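Local coordinates for protein LP15968p (Drosophila melanogaster, PDB 3MN8) that removes C-terminal arginine or lysine from peptides and proteins as a zinc-dependent carboxypeptidase, this piece being its first carboxypeptidase domain with the transthyretin-like domain that follows, at residues A[200-205]-A[290-295]; A[386-389]-A[393-396]; A[128-133]-A[405-410]. All blocks are in the same frame, centred on the assembly; numbering follows the deposited sequence.

Contact 1: A[200-205]-A[290-295]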
loop_
_atom_site.group_PDB
_atom_site.type_symbol
_atom_site.label_atom_id
_atom_site.label_comp_id
_atom_site.label_asym_id
_atom_site.label_seq_id
_atom_site.Cartn_x
_atom_site.Cartn_y
_atom_site.Cartn_z
ATOM N N ALA A 200 -12.858 -7.848 -6.127
ATOM C CA ALA A 200 -13.103 -7.168 -4.868
ATOM C C ALA A 200 -12.105 -6.037 -4.669
ATOM O O ALA A 200 -12.472 -4.905 -4.345
ATOM C CB ALA A 200 -13.010 -8.158 -3.707
ATOM N N LEU A 201 -10.835 -6.345 -4.868
ATOM C CA LEU A 201 -9.789 -5.373 -4.615
ATOM C C LEU A 201 -9.769 -4.281 -5.661
ATOM O O LEU A 201 -9.526 -3.111 -5.358
ATOM C CB LEU A 201 -8.425 -6.062 -4.517
ATOM C CG LEU A 201 -8.167 -6.340 -3.040
ATOM C CD1 LEU A 201 -8.715 -7.703 -2.642
ATOM C CD2 LEU A 201 -6.698 -6.190 -2.701
ATOM N N VAL A 202 -10.014 -4.664 -6.905
ATOM C CA VAL A 202 -10.126 -3.670 -7.955
ATOM C C VAL A 202 -11.140 -2.623 -7.519
ATOM O O VAL A 202 -10.841 -1.432 -7.500
ATOM C CB VAL A 202 -10.571 -4.302 -9.273
ATOM C CG1 VAL A 202 -11.035 -3.218 -10.245
ATOM C CG2 VAL A 202 -9.429 -5.141 -9.861
ATOM N N ASN A 203 -12.327 -3.091 -7.143
ATOM C CA ASN A 203 -13.431 -2.228 -6.750
ATOM C C ASN A 203 -13.030 -1.316 -5.628
ATOM O O ASN A 203 -13.381 -0.136 -5.596
ATOM C CB ASN A 203 -14.606 -3.073 -6.264
ATOM C CG ASN A 203 -15.542 -3.459 -7.376
ATOM O OD1 ASN A 203 -15.203 -3.375 -8.566
ATOM N ND2 ASN A 203 -16.743 -3.885 -7.000
ATOM N N TRP A 204 -12.304 -1.895 -4.687
ATOM C CA TRP A 204 -11.894 -1.182 -3.500
ATOM C C TRP A 204 -10.898 -0.102 -3.861
ATOM O O TRP A 204 -11.075 1.074 -3.527
ATOM C CB TRP A 204 -11.292 -2.164 -2.503
ATOM C CG TRP A 204 -11.091 -1.595 -1.153
ATOM C CD1 TRP A 204 -11.998 -0.882 -0.420
ATOM C CD2 TRP A 204 -9.904 -1.692 -0.345
ATOM N NE1 TRP A 204 -11.442 -0.515 0.790
ATOM C CE2 TRP A 204 -10.160 -1.003 0.860
ATOM C CE3 TRP A 204 -8.652 -2.285 -0.528
ATOM C CZ2 TRP A 204 -9.207 -0.893 1.874
ATOM C CZ3 TRP A 204 -7.712 -2.174 0.477
ATOM C CH2 TRP A 204 -7.993 -1.486 1.661
ATOM N N ILE A 205 -9.862 -0.504 -4.579
ATOM C CA ILE A 205 -8.760 0.400 -4.918
ATOM C C ILE A 205 -9.246 1.683 -5.611
ATOM O O ILE A 205 -8.723 2.773 -5.348
ATOM C CB ILE A 205 -7.664 -0.335 -5.761
ATOM C CG1 ILE A 205 -7.041 -1.477 -4.953
ATOM C CG2 ILE A 205 -6.575 0.618 -6.204
ATOM C CD1 ILE A 205 -6.270 -2.479 -5.788
ATOM N N GLN A 290 0.293 -4.101 -8.073
ATOM C CA GLN A 290 1.168 -2.944 -7.886
ATOM C C GLN A 290 0.958 -1.946 -9.001
ATOM O O GLN A 290 0.518 -0.826 -8.785
ATOM C CB GLN A 290 2.640 -3.370 -7.877
ATOM C CG GLN A 290 3.611 -2.228 -7.647
ATOM C CD GLN A 290 5.058 -2.604 -7.965
ATOM O OE1 GLN A 290 5.810 -3.028 -7.084
ATOM N NE2 GLN A 290 5.453 -2.445 -9.232
ATOM N N ASP A 291 1.281 -2.358 -10.215
ATOM C CA ASP A 291 1.200 -1.434 -11.334
ATOM C C ASP A 291 -0.240 -1.006 -11.575
ATOM O O ASP A 291 -0.485 0.053 -12.160
ATOM C CB ASP A 291 1.840 -2.029 -12.601
ATOM C CG ASP A 291 3.369 -2.080 -12.521
ATOM O OD1 ASP A 291 3.930 -1.760 -11.446
ATOM O OD2 ASP A 291 4.013 -2.435 -13.533
ATOM N N PHE A 292 -1.189 -1.823 -11.117
ATOM C CA PHE A 292 -2.590 -1.486 -11.319
ATOM C C PHE A 292 -2.976 -0.260 -10.487
ATOM O O PHE A 292 -3.651 0.652 -10.977
ATOM C CB PHE A 292 -3.515 -2.657 -11.020
ATOM C CG PHE A 292 -4.954 -2.268 -10.953
ATOM C CD1 PHE A 292 -5.737 -2.300 -12.091
ATOM C CD2 PHE A 292 -5.525 -1.842 -9.756
ATOM C CE1 PHE A 292 -7.077 -1.921 -12.050
ATOM C CE2 PHE A 292 -6.857 -1.472 -9.702
ATOM C CZ PHE A 292 -7.635 -1.507 -10.850
ATOM N N ASN A 293 -2.523 -0.229 -9.242
ATOM C CA ASN A 293 -2.677 0.962 -8.415
ATOM C C ASN A 293 -2.217 2.249 -9.114
ATOM O O ASN A 293 -2.952 3.241 -9.183
ATOM C CB ASN A 293 -1.932 0.785 -7.089
ATOM C CG ASN A 293 -2.744 -0.003 -6.060
ATOM O OD1 ASN A 293 -3.408 0.577 -5.189
ATOM N ND2 ASN A 293 -2.690 -1.332 -6.155
ATOM N N TYR A 294 -1.003 2.219 -9.647
ATOM C CA TYR A 294 -0.388 3.425 -10.183
ATOM C C TYR A 294 -1.086 3.896 -11.450
ATOM O O TYR A 294 -1.371 5.084 -11.615
ATOM C CB TYR A 294 1.106 3.186 -10.445
ATOM C CG TYR A 294 1.868 4.415 -10.897
ATOM C CD1 TYR A 294 1.982 5.538 -10.068
ATOM C CD2 TYR A 294 2.491 4.449 -12.150
ATOM C CE1 TYR A 294 2.689 6.665 -10.481
ATOM C CE2 TYR A 294 3.200 5.565 -12.573
ATOM C CZ TYR A 294 3.297 6.674 -11.737
ATOM O OH TYR A 294 4.008 7.784 -12.160
ATOM N N ALA A 295 -1.370 2.941 -12.328
ATOM C CA ALA A 295 -1.875 3.227 -13.669
ATOM C C ALA A 295 -3.373 3.516 -13.722
ATOM O O ALA A 295 -3.839 4.123 -14.679
ATOM C CB ALA A 295 -1.530 2.084 -14.612
#
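In the catalytic domain of this M14 metallocarboxypeptidase, helices 196-205 and 289-296 pack side by side, joined here by Val-202 and Ile-205 on one and Phe-292 and Asn-293 on the other. The two short segments run in roughly the same direction, crossing at -30°, and their axes come no nearer than 11.1 Å, a spacing bridged by side chains alone. Phe-292 spans much of it. With its CG anti to the backbone N (chi1 168°), the ring reaches toward helix 196-205 and ends between the two aliphatic residues one turn apart. Val-202 meets the far end of the ring, CG1 lying 3.9 Å from Phe-292 CZ, while the tip of Ile-205 touches its flank, CD1 to Phe-292 CE2 at 4.1 Å. Both approaches are oblique to the ring plane. Phe-292 also stacks on Phe-296 of its own helix, and Met-289 touches both Leu-201 and Ile-205.

Both ends of Ile-205 touch both neighbours, CD1 and CG2 each meeting the ring at CE2 and the amide of Asn-293. CD1 lies 3.8 Å from Asn-293 ND2, whereas CG2 sits 3.3 Å from Asn-293 OD1. That amide is buried but has its polar partners: OD1 is hydrogen-bonded to Lys-95 NZ of strand 93-97, and ND2 to the carbonyl O of Met-289, a turn earlier. Two bonds at the two ends of the amide fix its rotation and are consistent with the oxygen facing the lysine. The side chain of Asn-293 stands about 10 Å from that of the zinc ligand His-217. No hydrogen bond crosses between the two segments; they meet by van der Waals contact, two aliphatic chains against a ring and an amide, and the buried amide is satisfied by Lys-95 and by its own helix.

Contact 2: A[386-389]-A[393-396]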
loop_
_atom_site.group_PDB
_atom_site.type_symbol
_atom_site.label_atom_id
_atom_site.label_comp_id
_atom_site.label_asym_id
_atom_site.label_seq_id
_atom_site.Cartn_x
_atom_site.Cartn_y
_atom_site.Cartn_z
ATOM N N HIS A 386 0.381 23.006 -11.151
ATOM C CA HIS A 386 -0.835 23.638 -11.665
ATOM C C HIS A 386 -1.988 22.662 -11.784
ATOM O O HIS A 386 -1.784 21.443 -11.794
ATOM C CB HIS A 386 -0.589 24.364 -13.000
ATOM C CG HIS A 386 -0.536 23.468 -14.208
ATOM N ND1 HIS A 386 -0.616 22.097 -14.141
ATOM C CD2 HIS A 386 -0.392 23.774 -15.522
ATOM C CE1 HIS A 386 -0.536 21.593 -15.363
ATOM N NE2 HIS A 386 -0.402 22.588 -16.216
ATOM N N ALA A 387 -3.198 23.203 -11.888
ATOM C CA ALA A 387 -4.394 22.379 -11.887
ATOM C C ALA A 387 -5.268 22.696 -13.081
ATOM O O ALA A 387 -5.320 23.834 -13.556
ATOM C CB ALA A 387 -5.175 22.573 -10.584
ATOM N N SER A 388 -5.959 21.678 -13.570
ATOM C CA SER A 388 -6.887 21.888 -14.660
ATOM C C SER A 388 -8.101 20.978 -14.510
ATOM O O SER A 388 -8.086 20.007 -13.739
ATOM C CB SER A 388 -6.190 21.642 -15.992
ATOM O OG SER A 388 -5.618 20.346 -16.023
ATOM N N ALA A 389 -9.155 21.314 -15.242
ATOM C CA ALA A 389 -10.399 20.561 -15.220
ATOM C C ALA A 389 -11.275 20.999 -16.392
ATOM O O ALA A 389 -11.286 22.171 -16.774
ATOM C CB ALA A 389 -11.136 20.768 -13.887
ATOM N N GLN A 393 -10.874 27.033 -16.801
ATOM C CA GLN A 393 -9.616 27.578 -17.290
ATOM C C GLN A 393 -8.496 27.042 -16.405
ATOM O O GLN A 393 -8.569 27.106 -15.175
ATOM C CB GLN A 393 -9.638 29.110 -17.295
ATOM C CG GLN A 393 -10.838 29.693 -18.025
ATOM C CD GLN A 393 -10.830 31.216 -18.100
ATOM O OE1 GLN A 393 -10.141 31.893 -17.329
ATOM N NE2 GLN A 393 -11.607 31.762 -19.037
ATOM N N THR A 394 -7.478 26.483 -17.048
ATOM C CA THR A 394 -6.365 25.884 -16.336
ATOM C C THR A 394 -5.678 26.939 -15.495
ATOM O O THR A 394 -5.278 27.976 -16.013
ATOM C CB THR A 394 -5.345 25.284 -17.309
ATOM O OG1 THR A 394 -5.996 24.335 -18.157
ATOM C CG2 THR A 394 -4.234 24.592 -16.542
ATOM N N SER A 395 -5.548 26.677 -14.199
ATOM C CA SER A 395 -4.954 27.645 -13.285
ATOM C C SER A 395 -3.573 28.095 -13.718
ATOM O O SER A 395 -2.862 27.385 -14.443
ATOM C CB SER A 395 -4.815 27.050 -11.890
ATOM O OG SER A 395 -3.741 26.126 -11.863
ATOM N N ALA A 396 -3.193 29.280 -13.249
ATOM C CA ALA A 396 -1.817 29.725 -13.360
ATOM C C ALA A 396 -0.975 28.817 -12.465
ATOM O O ALA A 396 -1.481 28.246 -11.495
ATOM C CB ALA A 396 -1.691 31.178 -12.926
#
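Ser-395 meets strand 381-388 at Ala-387 with both its backbone and its side chain, just ahead of strand 398-402 in the transthyretin-like domain. The tight part of the contact is this double link. The amide N of Ser-395 donates to Ala-387 O at 2.9 Å, and in return Ala-387 N donates to Ser-395 OG at 3.0 Å, nearly straight at 169°. A chi1 of 75° turns the hydroxyl back over its own main chain, where it takes the place a backbone carbonyl would hold in a regular antiparallel pair. The same OG gives its proton to Ala-396 O, 3.1 Å away, from above the carbonyl plane. Inward, Ala-387 and Ser-395 both touch Phe-414 of strand 410-415.

The Thr-394 side has no hydrogen bond and lies toward solvent, Thr-394 itself being exposed. Its methyl turns to the strand: CG2 lies over one face of the His-386 ring, 4.1 Å from CD2, and 3.6 Å from Ser-388 CB. The His-386 ring also meets that of Tyr-357, with the planes about 80° apart. Both crossing bonds thus come from Ser-395, its N donating and its OG accepting, so a segment that is not a regular strand still pairs with the end of strand 381-388, on the side where strand 398-402 lies further along.

Contact 3: A[128-133]-A[405-410]. With NAG (2-acetamido-2-deoxy-beta-D-glucopyranose), chain E.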
loop_
_atom_site.group_PDB
_atom_site.type_symbol
_atom_site.label_atom_id
_atom_site.label_comp_id
_atom_site.label_asym_id
_atom_site.label_seq_id
_atom_site.Cartn_x
_atom_site.Cartn_y
_atom_site.Cartn_z
ATOM N N LEU A 128 3.046 7.445 17.305
ATOM C CA LEU A 128 1.913 6.653 16.824
ATOM C C LEU A 128 0.597 7.426 16.909
ATOM O O LEU A 128 -0.174 7.482 15.944
ATOM C CB LEU A 128 1.796 5.360 17.638
ATOM C CG LEU A 128 3.000 4.412 17.639
ATOM C CD1 LEU A 128 2.760 3.207 18.568
ATOM C CD2 LEU A 128 3.319 3.954 16.228
ATOM N N GLY A 129 0.335 8.012 18.074
ATOM C CA GLY A 129 -0.847 8.833 18.252
ATOM C C GLY A 129 -0.936 9.832 17.121
ATOM O O GLY A 129 -2.025 10.121 16.616
ATOM N N GLN A 130 0.223 10.342 16.709
ATOM C CA GLN A 130 0.272 11.391 15.701
ATOM C C GLN A 130 0.128 10.785 14.323
ATOM O O GLN A 130 -0.510 11.361 13.439
ATOM C CB GLN A 130 1.573 12.183 15.810
ATOM C CG GLN A 130 1.448 13.631 15.332
ATOM C CD GLN A 130 1.495 13.751 13.823
ATOM O OE1 GLN A 130 1.939 12.830 13.144
ATOM N NE2 GLN A 130 1.044 14.885 13.290
ATOM N N LEU A 131 0.726 9.617 14.144
ATOM C CA LEU A 131 0.562 8.871 12.906
ATOM C C LEU A 131 -0.922 8.609 12.637
ATOM O O LEU A 131 -1.436 8.873 11.554
ATOM C CB LEU A 131 1.305 7.536 12.999
ATOM C CG LEU A 131 1.180 6.650 11.762
ATOM C CD1 LEU A 131 1.878 7.322 10.591
ATOM C CD2 LEU A 131 1.746 5.262 12.034
ATOM N N VAL A 132 -1.607 8.102 13.652
ATOM C CA VAL A 132 -3.009 7.718 13.530
ATOM C C VAL A 132 -3.931 8.913 13.307
ATOM O O VAL A 132 -4.876 8.838 12.509
ATOM C CB VAL A 132 -3.489 6.944 14.778
ATOM C CG1 VAL A 132 -4.986 6.713 14.708
ATOM C CG2 VAL A 132 -2.758 5.619 14.885
ATOM N N ASN A 133 -3.661 10.000 14.030
ATOM C CA ASN A 133 -4.429 11.226 13.903
ATOM C C ASN A 133 -4.402 11.786 12.478
ATOM O O ASN A 133 -5.389 12.355 12.000
ATOM C CB ASN A 133 -3.892 12.276 14.877
ATOM C CG ASN A 133 -4.466 12.132 16.268
ATOM O OD1 ASN A 133 -5.141 11.149 16.578
ATOM N ND2 ASN A 133 -4.204 13.120 17.116
ATOM N N ASP A 405 10.502 17.945 5.738
ATOM C CA ASP A 405 10.977 18.039 7.114
ATOM C C ASP A 405 9.808 18.024 8.098
ATOM O O ASP A 405 9.870 17.348 9.138
ATOM C CB ASP A 405 11.818 19.313 7.298
ATOM C CG ASP A 405 12.623 19.312 8.595
ATOM O OD1 ASP A 405 12.230 18.627 9.567
ATOM O OD2 ASP A 405 13.659 20.008 8.646
ATOM N N ASN A 406 8.747 18.762 7.771
ATOM C CA ASN A 406 7.600 18.839 8.668
ATOM C C ASN A 406 6.658 17.657 8.560
ATOM O O ASN A 406 6.687 16.894 7.589
ATOM C CB ASN A 406 6.801 20.131 8.511
ATOM C CG ASN A 406 5.590 20.168 9.434
ATOM O OD1 ASN A 406 5.728 20.183 10.659
ATOM N ND2 ASN A 406 4.395 20.146 8.849
ATOM N N GLN A 407 5.807 17.542 9.575
ATOM C CA GLN A 407 4.995 16.362 9.780
ATOM C C GLN A 407 3.965 16.128 8.686
ATOM O O GLN A 407 3.623 14.985 8.395
ATOM C CB GLN A 407 4.320 16.420 11.149
ATOM C CG GLN A 407 5.174 15.860 12.273
ATOM C CD GLN A 407 4.486 15.942 13.626
ATOM O OE1 GLN A 407 3.661 16.826 13.865
ATOM N NE2 GLN A 407 4.828 15.020 14.524
ATOM N N GLU A 408 3.469 17.199 8.078
ATOM C CA GLU A 408 2.431 17.050 7.066
ATOM C C GLU A 408 2.715 17.813 5.772
ATOM O O GLU A 408 3.335 18.884 5.781
ATOM C CB GLU A 408 1.049 17.378 7.647
ATOM C CG GLU A 408 0.638 16.377 8.722
ATOM C CD GLU A 408 -0.786 16.543 9.214
ATOM O OE1 GLU A 408 -0.986 16.429 10.442
ATOM O OE2 GLU A 408 -1.701 16.775 8.390
ATOM N N ALA A 409 2.276 17.221 4.660
ATOM C CA ALA A 409 2.503 17.755 3.327
ATOM C C ALA A 409 2.116 19.222 3.253
ATOM O O ALA A 409 1.130 19.658 3.857
ATOM C CB ALA A 409 1.728 16.955 2.299
ATOM N N LEU A 410 2.915 19.974 2.507
ATOM C CA LEU A 410 2.697 21.393 2.324
ATOM C C LEU A 410 1.357 21.658 1.647
ATOM O O LEU A 410 1.063 21.087 0.589
ATOM C CB LEU A 410 3.834 21.975 1.495
ATOM C CG LEU A 410 5.079 22.220 2.332
ATOM C CD1 LEU A 410 6.331 22.196 1.469
ATOM C CD2 LEU A 410 4.920 23.544 3.074
HETATM C C1 NAG E . -4.572 12.684 18.433
HETATM C C2 NAG E . -3.768 13.828 19.049
HETATM C C3 NAG E . -4.141 14.106 20.501
HETATM C C4 NAG E . -5.657 14.083 20.686
HETATM C C5 NAG E . -6.252 12.846 20.029
HETATM C C6 NAG E . -7.765 12.859 20.134
HETATM C C7 NAG E . -1.591 12.675 19.519
HETATM C C8 NAG E . -2.240 11.416 20.033
HETATM N N2 NAG E . -2.334 13.603 18.904
HETATM O O3 NAG E . -3.615 15.367 20.871
HETATM O O4 NAG E . -5.992 14.093 22.059
HETATM O O5 NAG E . -5.944 12.851 18.660
HETATM O O6 NAG E . -8.243 13.812 19.208
HETATM O O7 NAG E . -0.378 12.828 19.659
#
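A CG anti to the backbone N (chi1 -152°) and a bend at chi2 (-79°) carry the amide of Gln-130 off helix 126-134 toward Gln-407, whose chain runs extended beyond CG to meet it from the opposite direction. The contact bridges the two domains of the fold, the zinc carboxypeptidase domain and the transthyretin-like domain, the latter contributing the loop between strands 398-402 and 410-415. The two amides stack with their planes 22° apart, the CD of Gln-130 lying 3.7 Å from the CD of Gln-407. Gln-130 NE2 comes within 3.3 Å of Gln-407 OE1, but the angle is too poor for a hydrogen bond, consistent with one amide lying over the other. Gln-407 NE2 in turn sits 3.7 Å from Gln-130 CG. Glu-408 approaches from the same loop, its OE1 3.8 Å from Gln-130 NE2; its other oxygen, OE2, makes a salt bridge with Lys-340 of strand 339-344 within its own domain. No hydrogen bond crosses this small surface interface; its main contact is the stacked amide pair.

Asn-133, about a turn after Gln-130, carries the N-linked sugar. The sugar is bonded at NAG C1 to Asn-133 ND2, is hydrogen-bonded to Arg-82, and lays its acetamido methyl C8 3.4 Å from Gly-129 CA.

How the contacts relate
Contact 1 belongs to the interior of the catalytic domain, contact 2 to the surface of the transthyretin-like domain, and contact 3 joins those two domains, so that along the chain it encloses both others. None touches another; nearest atoms stay about 12 Å apart or more. The chemistry changes accordingly: aliphatic chains meet a ring and a satisfied amide in the buried helix pair, hydrogen bonds through backbone and hydroxyl tie the loop to its strand, and stacked amides meet at the interdomain surface. Contacts 2 and 3 are related through the chain, since segments 393-396 and 405-410 precede and follow strand 398-402, though their centres lie about 28 Å apart.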